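Local coordinates for protein PspGI restriction endonuclease (Pyrococcus sp. GI-H, PDB 3BM3) that binds its substrate DNA as a dimer with base flipping and probably cleaves it as a type II site-specific endonuclease of the PDDEXK clan, at residues C[162-167]-C[191-196]; C[196-201]-C[220-225]. The protein carries 2 engineered substitutions. All blocks are in the same frame, centred on the assembly; numbering follows the deposited sequence.

In the fold
Both contacts lie in the connections that follow parallel strands of the five-stranded mixed sheet of a PDDEXK-type nuclease fold. Interaction 1 joins the loop after strand 155-160 to the loop after its parallel neighbour, strand 186-191. Interaction 2 begins where that second loop ends: it packs the start of helix 198-206 on helix 216-227, which follows the next parallel strand, 211-214. The two come in series along the chain, share Phe196, and have centres about 11 Å apart. Trp167 of the first also packs on Ser200 of the second. The DNA-reading loop is thus backed by a second loop, whose following helix is in turn packed against helix 216-227.

Interaction 1: residues C[162-167]-C[191-196]; sequences KVRERW and GFDEEF. With nucleotides of chain A.
The base-recognition loop 162-167, which leaves strand 155-160 and lies against the DNA, is backed here by the loop that follows strand 186-191. Asp193 makes the join: its CG stands anti to the backbone N (chi1 -172°), and OD2 accepts from Val163 N through its anti lone pair, 2.8 Å away and nearly straight. The other oxygen closes an Asx turn: Asp193 OD1 accepts from Glu195 N at 2.7 Å, from above the carboxylate plane. Two waters bridge the carboxylate to Arg164 NH1, one of them also accepting from Arg164 N, so Asp193 acts as a second shell to a DNA-reading side chain. Arg164, bent at chi2 (-72°), reads DG8 of chain A: NE gives to O6 and NH2 to N7, while C8 of DG7 of chain A lies above one guanidinium face, toward its rim. Val163 turns CG2 to the edge of the Phe196 ring, 4.1 Å from CD1, and against Gly191 CA. A type II' beta turn from Val163 to Arg166 brings the next arginine round. Arg166 NH1 and NH2 grip Lys162 O, which lies in the guanidinium plane and helps set its orientation; Arg166 NE gives to O6 of DG7 of chain A at 2.8 Å.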
loop_
_atom_site.group_PDB
_atom_site.type_symbol
_atom_site.label_atom_id
_atom_site.label_comp_id
_atom_site.label_asym_id
_atom_site.label_seq_id
_atom_site.Cartn_x
_atom_site.Cartn_y
_atom_site.Cartn_z
ATOM N N LYS C 162 4.861 -4.156 -8.925
ATOM C CA LYS C 162 4.805 -2.697 -8.945
ATOM C C LYS C 162 4.745 -2.177 -7.506
ATOM O O LYS C 162 4.149 -2.790 -6.633
ATOM C CB LYS C 162 3.680 -2.171 -9.793
ATOM C CG LYS C 162 3.985 -2.420 -11.245
ATOM C CD LYS C 162 2.821 -2.100 -12.150
ATOM C CE LYS C 162 3.229 -2.222 -13.650
ATOM N NZ LYS C 162 2.147 -1.917 -14.623
ATOM N N VAL C 163 5.365 -1.024 -7.295
ATOM C CA VAL C 163 5.646 -0.519 -5.968
ATOM C C VAL C 163 4.711 0.630 -5.566
ATOM O O VAL C 163 4.238 0.657 -4.428
ATOM C CB VAL C 163 7.128 -0.109 -5.844
ATOM C CG1 VAL C 163 7.405 0.542 -4.503
ATOM C CG2 VAL C 163 8.057 -1.355 -6.131
ATOM N N ARG C 164 4.455 1.566 -6.491
ATOM C CA ARG C 164 3.749 2.775 -6.175
ATOM C C ARG C 164 4.316 3.383 -4.882
ATOM O O ARG C 164 5.545 3.449 -4.710
ATOM C CB ARG C 164 2.256 2.490 -6.104
ATOM C CG ARG C 164 1.710 2.008 -7.419
ATOM C CD ARG C 164 1.664 3.140 -8.422
ATOM N NE ARG C 164 0.924 2.780 -9.618
ATOM C CZ ARG C 164 1.452 2.172 -10.675
ATOM N NH1 ARG C 164 2.750 1.898 -10.736
ATOM N NH2 ARG C 164 0.684 1.890 -11.731
ATOM N N GLU C 165 3.438 3.784 -3.960
ATOM C CA GLU C 165 3.829 4.345 -2.692
ATOM C C GLU C 165 4.116 3.260 -1.646
ATOM O O GLU C 165 4.467 3.569 -0.513
ATOM C CB GLU C 165 2.717 5.276 -2.168
ATOM C CG GLU C 165 1.630 4.662 -1.376
ATOM C CD GLU C 165 0.711 3.678 -2.126
ATOM O OE1 GLU C 165 0.768 3.599 -3.363
ATOM O OE2 GLU C 165 -0.052 2.977 -1.442
ATOM N N ARG C 166 3.864 1.994 -1.987
ATOM C CA ARG C 166 3.853 0.898 -1.041
ATOM C C ARG C 166 5.228 0.532 -0.496
ATOM O O ARG C 166 5.366 -0.245 0.444
ATOM C CB ARG C 166 3.120 -0.305 -1.667
ATOM C CG ARG C 166 1.619 -0.064 -1.774
ATOM C CD ARG C 166 0.895 -1.187 -2.453
ATOM N NE ARG C 166 0.965 -1.005 -3.881
ATOM C CZ ARG C 166 1.842 -1.574 -4.694
ATOM N NH1 ARG C 166 2.726 -2.474 -4.273
ATOM N NH2 ARG C 166 1.813 -1.233 -5.960
ATOM N N TRP C 167 6.269 1.087 -1.098
ATOM C CA TRP C 167 7.604 0.972 -0.534
ATOM C C TRP C 167 7.661 1.450 0.901
ATOM O O TRP C 167 8.464 0.959 1.659
ATOM C CB TRP C 167 8.621 1.739 -1.357
ATOM C CG TRP C 167 8.428 3.150 -1.463
ATOM C CD1 TRP C 167 7.721 3.810 -2.440
ATOM C CD2 TRP C 167 8.971 4.141 -0.624
ATOM N NE1 TRP C 167 7.795 5.157 -2.240
ATOM C CE2 TRP C 167 8.560 5.389 -1.127
ATOM C CE3 TRP C 167 9.774 4.102 0.523
ATOM C CZ2 TRP C 167 8.926 6.586 -0.518
ATOM C CZ3 TRP C 167 10.159 5.281 1.091
ATOM C CH2 TRP C 167 9.711 6.508 0.604
ATOM N N GLY C 191 11.928 -4.651 -5.743
ATOM C CA GLY C 191 10.802 -4.163 -6.494
ATOM C C GLY C 191 10.990 -4.643 -7.896
ATOM O O GLY C 191 12.125 -4.860 -8.344
ATOM N N PHE C 192 9.902 -4.901 -8.582
ATOM C CA PHE C 192 9.991 -5.377 -9.943
ATOM C C PHE C 192 9.197 -4.396 -10.806
ATOM O O PHE C 192 8.188 -4.728 -11.419
ATOM C CB PHE C 192 9.467 -6.800 -10.031
ATOM C CG PHE C 192 10.132 -7.613 -11.107
ATOM C CD1 PHE C 192 11.474 -7.831 -11.056
ATOM C CD2 PHE C 192 9.399 -8.159 -12.146
ATOM C CE1 PHE C 192 12.123 -8.550 -12.059
ATOM C CE2 PHE C 192 10.035 -8.892 -13.125
ATOM C CZ PHE C 192 11.403 -9.098 -13.044
ATOM N N ASP C 193 9.694 -3.165 -10.816
ATOM C CA ASP C 193 8.920 -2.008 -11.244
ATOM C C ASP C 193 9.830 -1.110 -12.004
ATOM O O ASP C 193 10.766 -0.539 -11.460
ATOM C CB ASP C 193 8.313 -1.291 -10.018
ATOM C CG ASP C 193 7.340 -0.196 -10.379
ATOM O OD1 ASP C 193 7.393 0.304 -11.519
ATOM O OD2 ASP C 193 6.546 0.196 -9.487
ATOM N N GLU C 194 9.524 -0.962 -13.275
ATOM C CA GLU C 194 10.301 -0.124 -14.164
ATOM C C GLU C 194 10.150 1.360 -13.829
ATOM O O GLU C 194 10.936 2.167 -14.315
ATOM C CB GLU C 194 9.910 -0.408 -15.628
ATOM C CG GLU C 194 9.958 -1.901 -16.010
ATOM C CD GLU C 194 11.346 -2.428 -16.424
ATOM O OE1 GLU C 194 12.349 -1.654 -16.421
ATOM O OE2 GLU C 194 11.399 -3.635 -16.779
ATOM N N GLU C 195 9.169 1.723 -12.988
ATOM C CA GLU C 195 8.956 3.105 -12.586
ATOM C C GLU C 195 9.391 3.359 -11.151
ATOM O O GLU C 195 9.032 4.344 -10.549
ATOM C CB GLU C 195 7.487 3.498 -12.787
ATOM C CG GLU C 195 7.022 3.363 -14.227
ATOM C CD GLU C 195 7.975 3.967 -15.261
ATOM O OE1 GLU C 195 8.441 5.128 -15.063
ATOM O OE2 GLU C 195 8.245 3.286 -16.286
ATOM N N PHE C 196 10.221 2.469 -10.631
ATOM C CA PHE C 196 10.758 2.627 -9.285
ATOM C C PHE C 196 11.482 3.977 -9.196
ATOM O O PHE C 196 12.271 4.294 -10.052
ATOM C CB PHE C 196 11.697 1.485 -9.002
ATOM C CG PHE C 196 12.173 1.442 -7.582
ATOM C CD1 PHE C 196 11.311 1.083 -6.560
ATOM C CD2 PHE C 196 13.454 1.814 -7.258
ATOM C CE1 PHE C 196 11.752 1.045 -5.251
ATOM C CE2 PHE C 196 13.880 1.778 -5.965
ATOM C CZ PHE C 196 13.066 1.386 -4.975
ATOM P P DG A 7 -3.388 -5.676 -14.394
ATOM O OP1 DG A 7 -4.478 -6.199 -13.542
ATOM O OP2 DG A 7 -3.480 -5.777 -15.869
ATOM O "O5'" DG A 7 -3.138 -4.148 -14.041
ATOM C "C5'" DG A 7 -3.078 -3.686 -12.699
ATOM C "C4'" DG A 7 -3.171 -2.180 -12.699
ATOM O "O4'" DG A 7 -3.050 -1.667 -11.350
ATOM C "C3'" DG A 7 -2.052 -1.502 -13.491
ATOM O "O3'" DG A 7 -2.535 -0.263 -14.004
ATOM C "C2'" DG A 7 -1.039 -1.195 -12.408
ATOM C "C1'" DG A 7 -1.999 -0.715 -11.343
ATOM N N9 DG A 7 -1.464 -0.635 -9.991
ATOM C C8 DG A 7 -0.174 -0.895 -9.590
ATOM N N7 DG A 7 0.015 -0.692 -8.317
ATOM C C5 DG A 7 -1.223 -0.279 -7.848
ATOM C C6 DG A 7 -1.632 0.101 -6.549
ATOM O O6 DG A 7 -0.954 0.177 -5.517
ATOM N N1 DG A 7 -2.983 0.427 -6.510
ATOM C C2 DG A 7 -3.831 0.404 -7.594
ATOM N N2 DG A 7 -5.112 0.736 -7.352
ATOM N N3 DG A 7 -3.456 0.076 -8.814
ATOM C C4 DG A 7 -2.151 -0.255 -8.870
ATOM P P DG A 8 -2.191 0.164 -15.504
ATOM O OP1 DG A 8 -2.247 -1.048 -16.359
ATOM O OP2 DG A 8 -0.971 1.010 -15.510
ATOM O "O5'" DG A 8 -3.428 1.088 -15.881
ATOM C "C5'" DG A 8 -4.738 0.539 -15.874
ATOM C "C4'" DG A 8 -5.708 1.503 -15.235
ATOM O "O4'" DG A 8 -5.434 1.641 -13.816
ATOM C "C3'" DG A 8 -5.673 2.915 -15.803
ATOM O "O3'" DG A 8 -6.999 3.422 -15.759
ATOM C "C2'" DG A 8 -4.771 3.650 -14.827
ATOM C "C1'" DG A 8 -5.141 2.997 -13.505
ATOM N N9 DG A 8 -4.065 3.006 -12.515
ATOM C C8 DG A 8 -2.735 2.756 -12.744
ATOM N N7 DG A 8 -2.007 2.831 -11.662
ATOM C C5 DG A 8 -2.911 3.150 -10.660
ATOM C C6 DG A 8 -2.710 3.359 -9.270
ATOM O O6 DG A 8 -1.658 3.280 -8.622
ATOM N N1 DG A 8 -3.897 3.681 -8.623
ATOM C C2 DG A 8 -5.127 3.781 -9.231
ATOM N N2 DG A 8 -6.151 4.114 -8.437
ATOM N N3 DG A 8 -5.330 3.571 -10.520
ATOM C C4 DG A 8 -4.187 3.267 -11.171
ATOM P P DC A 5 2.759 -7.019 -4.640
ATOM O OP1 DC A 5 3.774 -7.464 -5.611
ATOM O OP2 DC A 5 3.147 -6.154 -3.495
ATOM O "O5'" DC A 5 1.613 -6.273 -5.454
ATOM C "C5'" DC A 5 0.986 -6.927 -6.544
ATOM C "C4'" DC A 5 -0.135 -6.065 -7.069
ATOM O "O4'" DC A 5 -1.090 -5.906 -6.004
ATOM C "C3'" DC A 5 0.316 -4.660 -7.468
ATOM O "O3'" DC A 5 -0.114 -4.377 -8.791
ATOM C "C2'" DC A 5 -0.362 -3.734 -6.476
ATOM C "C1'" DC A 5 -1.513 -4.558 -5.937
ATOM N N1 DC A 5 -1.815 -4.252 -4.538
ATOM C C2 DC A 5 -3.134 -4.005 -4.171
ATOM O O2 DC A 5 -4.025 -4.142 -5.025
ATOM N N3 DC A 5 -3.411 -3.635 -2.899
ATOM C C4 DC A 5 -2.419 -3.536 -2.005
ATOM N N4 DC A 5 -2.726 -3.135 -0.769
ATOM C C5 DC A 5 -1.071 -3.836 -2.343
ATOM C C6 DC A 5 -0.814 -4.185 -3.606
HETATM O O HOH W 1 5.121 2.253 -9.115
HETATM O O HOH W 2 4.939 0.838 -12.743
#

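Interaction 2: residues C[196-201]-C[220-225]; sequences FTIYSA and DSLIEE
Leu222 of helix 216-227 reaches across to the first turn of helix 198-206, and its two methyls touch four of the residues 196-201. From CB, directed at the facing helix, the chain runs to CG, anti to the backbone N (chi1 170°), and there it forks. Leu222 CD1 presses on the backbone where the helix begins, 3.5 Å from Ile198 CA and 3.8 Å from Ile198 CB, with Thr197 C close by. Leu222 CD2 meets the edge of the Phe196 ring, 4.0 Å from Phe196 CD2, with Ala201 CB more loosely beside it. Strands 211-214 and 243-245 continue this apolar layer through Val214 and Ile243, which also touch Leu222. The helix start is capped by Thr197, the N-cap residue: its OG1 accepts from Ser200 N at 3.0 Å. Ser200 OG returns a bond to Thr197 O and sits over one face of the Phe196 ring, toward its rim. One turn beyond Leu222, Glu225 extends from CG and brings OE1 alongside Ile198, 3.6 Å from CG2. A water accepts from Ile198 N and donates to Glu225 OE1, 2.7 Å from that oxygen. Arg218 pairs with Glu225 OE2 in a salt bridge and hydrogen-bonds Phe196 O. Between the two segments, then, direct contact is apolar, and the carboxylate serves the first amide of helix 198-206 through water.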
loop_
_atom_site.group_PDB
_atom_site.type_symbol
_atom_site.label_atom_id
_atom_site.label_comp_id
_atom_site.label_asym_id
_atom_site.label_seq_id
_atom_site.Cartn_x
_atom_site.Cartn_y
_atom_site.Cartn_z
ATOM N N PHE C 196 10.221 2.469 -10.631
ATOM C CA PHE C 196 10.758 2.627 -9.285
ATOM C C PHE C 196 11.482 3.977 -9.196
ATOM O O PHE C 196 12.271 4.294 -10.052
ATOM C CB PHE C 196 11.697 1.485 -9.002
ATOM C CG PHE C 196 12.173 1.442 -7.582
ATOM C CD1 PHE C 196 11.311 1.083 -6.560
ATOM C CD2 PHE C 196 13.454 1.814 -7.258
ATOM C CE1 PHE C 196 11.752 1.045 -5.251
ATOM C CE2 PHE C 196 13.880 1.778 -5.965
ATOM C CZ PHE C 196 13.066 1.386 -4.975
ATOM N N THR C 197 11.214 4.751 -8.149
ATOM C CA THR C 197 11.698 6.127 -8.060
ATOM C C THR C 197 12.984 6.284 -7.253
ATOM O O THR C 197 13.276 5.522 -6.341
ATOM C CB THR C 197 10.654 7.039 -7.404
ATOM O OG1 THR C 197 10.603 6.765 -5.996
ATOM C CG2 THR C 197 9.272 6.804 -8.043
ATOM N N ILE C 198 13.732 7.320 -7.610
ATOM C CA ILE C 198 14.958 7.665 -6.881
ATOM C C ILE C 198 14.662 7.993 -5.440
ATOM O O ILE C 198 15.378 7.547 -4.558
ATOM C CB ILE C 198 15.700 8.813 -7.571
ATOM C CG1 ILE C 198 16.977 9.175 -6.831
ATOM C CG2 ILE C 198 14.825 10.046 -7.651
ATOM C CD1 ILE C 198 17.784 10.311 -7.549
ATOM N N TYR C 199 13.606 8.743 -5.186
ATOM C CA TYR C 199 13.296 9.127 -3.810
ATOM C C TYR C 199 13.094 7.875 -2.981
ATOM O O TYR C 199 13.613 7.780 -1.874
ATOM C CB TYR C 199 12.083 10.027 -3.701
ATOM C CG TYR C 199 11.733 10.357 -2.290
ATOM C CD1 TYR C 199 12.503 11.232 -1.558
ATOM C CD2 TYR C 199 10.598 9.811 -1.680
ATOM C CE1 TYR C 199 12.190 11.523 -0.237
ATOM C CE2 TYR C 199 10.266 10.120 -0.398
ATOM C CZ TYR C 199 11.067 10.966 0.339
ATOM O OH TYR C 199 10.700 11.259 1.628
ATOM N N SER C 200 12.339 6.914 -3.525
ATOM C CA SER C 200 12.020 5.734 -2.745
ATOM C C SER C 200 13.306 5.004 -2.380
ATOM O O SER C 200 13.462 4.540 -1.253
ATOM C CB SER C 200 11.015 4.855 -3.475
ATOM O OG SER C 200 11.552 4.211 -4.588
ATOM N N ALA C 201 14.237 4.944 -3.328
ATOM C CA ALA C 201 15.510 4.233 -3.106
ATOM C C ALA C 201 16.276 4.923 -1.984
ATOM O O ALA C 201 16.710 4.310 -1.002
ATOM C CB ALA C 201 16.323 4.186 -4.393
ATOM N N ASP C 220 19.946 1.100 -14.680
ATOM C CA ASP C 220 20.789 2.127 -15.304
ATOM C C ASP C 220 20.198 3.529 -15.233
ATOM O O ASP C 220 20.889 4.491 -14.899
ATOM C CB ASP C 220 21.119 1.768 -16.749
ATOM C CG ASP C 220 22.182 0.703 -16.855
ATOM O OD1 ASP C 220 22.749 0.321 -15.824
ATOM O OD2 ASP C 220 22.467 0.275 -17.999
ATOM N N SER C 221 18.920 3.665 -15.557
ATOM C CA SER C 221 18.299 4.990 -15.583
ATOM C C SER C 221 18.174 5.527 -14.159
ATOM O O SER C 221 18.318 6.716 -13.935
ATOM C CB SER C 221 16.935 4.954 -16.281
ATOM O OG SER C 221 16.042 4.018 -15.687
ATOM N N LEU C 222 17.936 4.641 -13.198
ATOM C CA LEU C 222 17.831 5.063 -11.815
ATOM C C LEU C 222 19.156 5.593 -11.334
ATOM O O LEU C 222 19.216 6.674 -10.736
ATOM C CB LEU C 222 17.324 3.918 -10.919
ATOM C CG LEU C 222 17.424 4.230 -9.431
ATOM C CD1 LEU C 222 16.608 5.483 -9.070
ATOM C CD2 LEU C 222 17.031 3.019 -8.609
ATOM N N ILE C 223 20.226 4.863 -11.616
ATOM C CA ILE C 223 21.562 5.304 -11.246
ATOM C C ILE C 223 21.905 6.622 -11.952
ATOM O O ILE C 223 22.487 7.527 -11.340
ATOM C CB ILE C 223 22.607 4.206 -11.524
ATOM C CG1 ILE C 223 22.355 2.953 -10.674
ATOM C CG2 ILE C 223 24.040 4.736 -11.306
ATOM C CD1 ILE C 223 22.227 3.175 -9.192
ATOM N N GLU C 224 21.499 6.763 -13.206
ATOM C CA GLU C 224 21.765 7.987 -13.948
ATOM C C GLU C 224 21.089 9.177 -13.276
ATOM O O GLU C 224 21.684 10.248 -13.151
ATOM C CB GLU C 224 21.290 7.857 -15.398
ATOM C CG GLU C 224 21.635 9.065 -16.269
ATOM C CD GLU C 224 23.103 9.422 -16.180
ATOM O OE1 GLU C 224 23.920 8.480 -16.234
ATOM O OE2 GLU C 224 23.441 10.637 -16.064
ATOM N N GLU C 225 19.838 8.993 -12.852
ATOM C CA GLU C 225 19.132 10.029 -12.111
ATOM C C GLU C 225 19.896 10.422 -10.861
ATOM O O GLU C 225 20.049 11.605 -10.561
ATOM C CB GLU C 225 17.739 9.584 -11.717
ATOM C CG GLU C 225 16.764 9.534 -12.823
ATOM C CD GLU C 225 15.381 9.193 -12.321
ATOM O OE1 GLU C 225 15.003 9.688 -11.237
ATOM O OE2 GLU C 225 14.670 8.450 -13.018
HETATM O O HOH W 3 12.871 8.561 -9.986
#